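Long-range contact in putative exotoxin (superantigen) (Streptococcus pyogenes, PDB 1TY0), which probably acts as a superantigen toxin that can use a common surface for T-cell receptor binding and dimerization: residues A[55-60]-A[190-194]. Residues are numbered along the deposited sequence; the frame is centred on the assembly and turned at random.
Sequences EVESYI and YKDNK
The two-domain fold of staphylococcal and streptococcal superantigens packs an OB-fold domain against a beta-grasp domain, and this contact is one place where the two meet. Residues 55-60 leave strand 51-55 of the OB-fold in extended conformation (phi/psi -135/176 at Val56, -76/170 at Glu57) and turn back at Tyr59 (57/40). Residues 190-194, on the beta-grasp side, close a 3-10 segment, with Asn193 N hydrogen-bonded to Tyr190 O (3.0 Å), and then swing at Asn193 (49/34) toward strand 195-197. The Lys191 carbonyl, pointing out of the 3-10 turn, accepts a hydrogen bond from Glu57 N (2.9 Å to Lys191 O), setting Val56 opposite Lys191 with CA atoms 4.2 Å apart. Lys191 covers the joint with its side chain as well: with chi1 m, chi2 t, chi3 p and chi4 t, it runs past Glu57 (Glu57 CG to Lys191 CB, 3.9 Å), touching Tyr88 of strand 84-93, and ends in a salt bridge between its NZ and Glu55 OE2 (2.9 Å), the glutamate reaching out with chi1 and chi2 both t. Beside these polar links, Ile60, m at both chi angles, lays CD1 3.7 Å from Asp192 O, while Val56 CG1 meets Asn193 CB at 4.2 Å; both hydrophobic residues also touch Phe38 of strand 37-41. Asp192 shapes its own loop through an Asx turn, its OD1 accepting a hydrogen bond from Lys194 N at 2.9 Å. A water bridges the two segments, its O 2.8 Å from Lys191 NZ, from which it accepts, and 2.9 Å from Val56 O, to which it donates.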
loop_
_atom_site.group_PDB
_atom_site.type_symbol
_atom_site.label_atom_id
_atom_site.label_comp_id
_atom_site.label_asym_id
_atom_site.label_seq_id
_atom_site.Cartn_x
_atom_site.Cartn_y
_atom_site.Cartn_z
ATOM N N GLU A 55 -14.097 4.570 -9.360
ATOM C CA GLU A 55 -14.522 5.629 -10.266
ATOM C C GLU A 55 -14.014 5.322 -11.671
ATOM O O GLU A 55 -12.843 4.989 -11.856
ATOM C CB GLU A 55 -13.974 6.968 -9.783
ATOM C CG GLU A 55 -14.444 8.163 -10.592
ATOM C CD GLU A 55 -13.851 9.459 -10.085
ATOM O OE1 GLU A 55 -14.102 9.809 -8.909
ATOM O OE2 GLU A 55 -13.128 10.127 -10.859
ATOM N N VAL A 56 -14.897 5.432 -12.658
ATOM C CA VAL A 56 -14.518 5.134 -14.032
ATOM C C VAL A 56 -15.011 6.153 -15.052
ATOM O O VAL A 56 -15.725 7.104 -14.722
ATOM C CB VAL A 56 -15.031 3.739 -14.460
ATOM C CG1 VAL A 56 -14.320 2.646 -13.658
ATOM C CG2 VAL A 56 -16.540 3.643 -14.242
ATOM N N GLU A 57 -14.602 5.941 -16.298
ATOM C CA GLU A 57 -15.003 6.801 -17.399
ATOM C C GLU A 57 -16.444 6.482 -17.775
ATOM O O GLU A 57 -17.016 5.499 -17.302
ATOM C CB GLU A 57 -14.068 6.588 -18.596
ATOM C CG GLU A 57 -12.758 7.356 -18.481
ATOM C CD GLU A 57 -11.739 6.975 -19.548
ATOM O OE1 GLU A 57 -12.145 6.566 -20.657
ATOM O OE2 GLU A 57 -10.525 7.102 -19.276
ATOM N N SER A 58 -17.033 7.317 -18.623
ATOM C CA SER A 58 -18.413 7.127 -19.043
ATOM C C SER A 58 -18.654 5.779 -19.725
ATOM O O SER A 58 -17.747 5.197 -20.323
ATOM C CB SER A 58 -18.821 8.251 -20.001
ATOM O OG SER A 58 -18.521 9.525 -19.458
ATOM N N TYR A 59 -19.886 5.293 -19.611
ATOM C CA TYR A 59 -20.322 4.045 -20.233
ATOM C C TYR A 59 -19.545 2.776 -19.891
ATOM O O TYR A 59 -19.306 1.922 -20.748
ATOM C CB TYR A 59 -20.381 4.248 -21.746
ATOM C CG TYR A 59 -21.332 5.364 -22.114
ATOM C CD1 TYR A 59 -22.705 5.224 -21.911
ATOM C CD2 TYR A 59 -20.856 6.583 -22.595
ATOM C CE1 TYR A 59 -23.584 6.274 -22.176
ATOM C CE2 TYR A 59 -21.727 7.640 -22.863
ATOM C CZ TYR A 59 -23.087 7.479 -22.651
ATOM O OH TYR A 59 -23.953 8.519 -22.914
ATOM N N ILE A 60 -19.168 2.656 -18.623
ATOM C CA ILE A 60 -18.458 1.482 -18.136
ATOM C C ILE A 60 -19.392 0.777 -17.161
ATOM O O ILE A 60 -19.601 -0.431 -17.248
ATOM C CB ILE A 60 -17.146 1.869 -17.407
ATOM C CG1 ILE A 60 -16.138 2.438 -18.411
ATOM C CG2 ILE A 60 -16.571 0.656 -16.677
ATOM C CD1 ILE A 60 -15.730 1.473 -19.489
ATOM N N TYR A 190 -6.374 4.442 -15.450
ATOM C CA TYR A 190 -7.109 3.207 -15.219
ATOM C C TYR A 190 -8.620 3.386 -15.170
ATOM O O TYR A 190 -9.353 2.414 -15.036
ATOM C CB TYR A 190 -6.622 2.515 -13.929
ATOM C CG TYR A 190 -5.137 2.202 -13.912
ATOM C CD1 TYR A 190 -4.531 1.546 -14.981
ATOM C CD2 TYR A 190 -4.339 2.553 -12.815
ATOM C CE1 TYR A 190 -3.170 1.245 -14.972
ATOM C CE2 TYR A 190 -2.967 2.257 -12.793
ATOM C CZ TYR A 190 -2.393 1.601 -13.879
ATOM O OH TYR A 190 -1.053 1.297 -13.876
ATOM N N LYS A 191 -9.093 4.623 -15.277
ATOM C CA LYS A 191 -10.531 4.849 -15.254
ATOM C C LYS A 191 -11.203 4.229 -16.477
ATOM O O LYS A 191 -12.416 4.023 -16.474
ATOM C CB LYS A 191 -10.855 6.343 -15.177
ATOM C CG LYS A 191 -10.509 6.961 -13.838
ATOM C CD LYS A 191 -10.886 8.434 -13.773
ATOM C CE LYS A 191 -12.372 8.639 -14.009
ATOM N NZ LYS A 191 -12.764 10.050 -13.716
ATOM N N ASP A 192 -10.433 3.925 -17.523
ATOM C CA ASP A 192 -11.047 3.299 -18.693
ATOM C C ASP A 192 -11.421 1.843 -18.409
ATOM O O ASP A 192 -12.069 1.192 -19.231
ATOM C CB ASP A 192 -10.136 3.372 -19.930
ATOM C CG ASP A 192 -8.786 2.716 -19.720
ATOM O OD1 ASP A 192 -8.668 1.828 -18.855
ATOM O OD2 ASP A 192 -7.836 3.086 -20.447
ATOM N N ASN A 193 -11.009 1.346 -17.244
ATOM C CA ASN A 193 -11.310 -0.022 -16.813
ATOM C C ASN A 193 -10.996 -1.036 -17.911
ATOM O O ASN A 193 -11.692 -2.042 -18.041
ATOM C CB ASN A 193 -12.799 -0.134 -16.435
ATOM C CG ASN A 193 -13.083 -1.257 -15.438
ATOM O OD1 ASN A 193 -14.028 -2.031 -15.606
ATOM N ND2 ASN A 193 -12.285 -1.333 -14.389
ATOM N N LYS A 194 -9.957 -0.773 -18.700
ATOM C CA LYS A 194 -9.598 -1.688 -19.785
ATOM C C LYS A 194 -9.404 -3.095 -19.252
ATOM O O LYS A 194 -8.654 -3.323 -18.303
ATOM C CB LYS A 194 -8.341 -1.210 -20.512
ATOM C CG LYS A 194 -8.625 -0.160 -21.567
ATOM C CD LYS A 194 -7.405 0.111 -22.438
ATOM C CE LYS A 194 -7.757 1.053 -23.579
ATOM N NZ LYS A 194 -6.582 1.356 -24.441
HETATM O O HOH W 1 -15.406 9.982 -14.494
#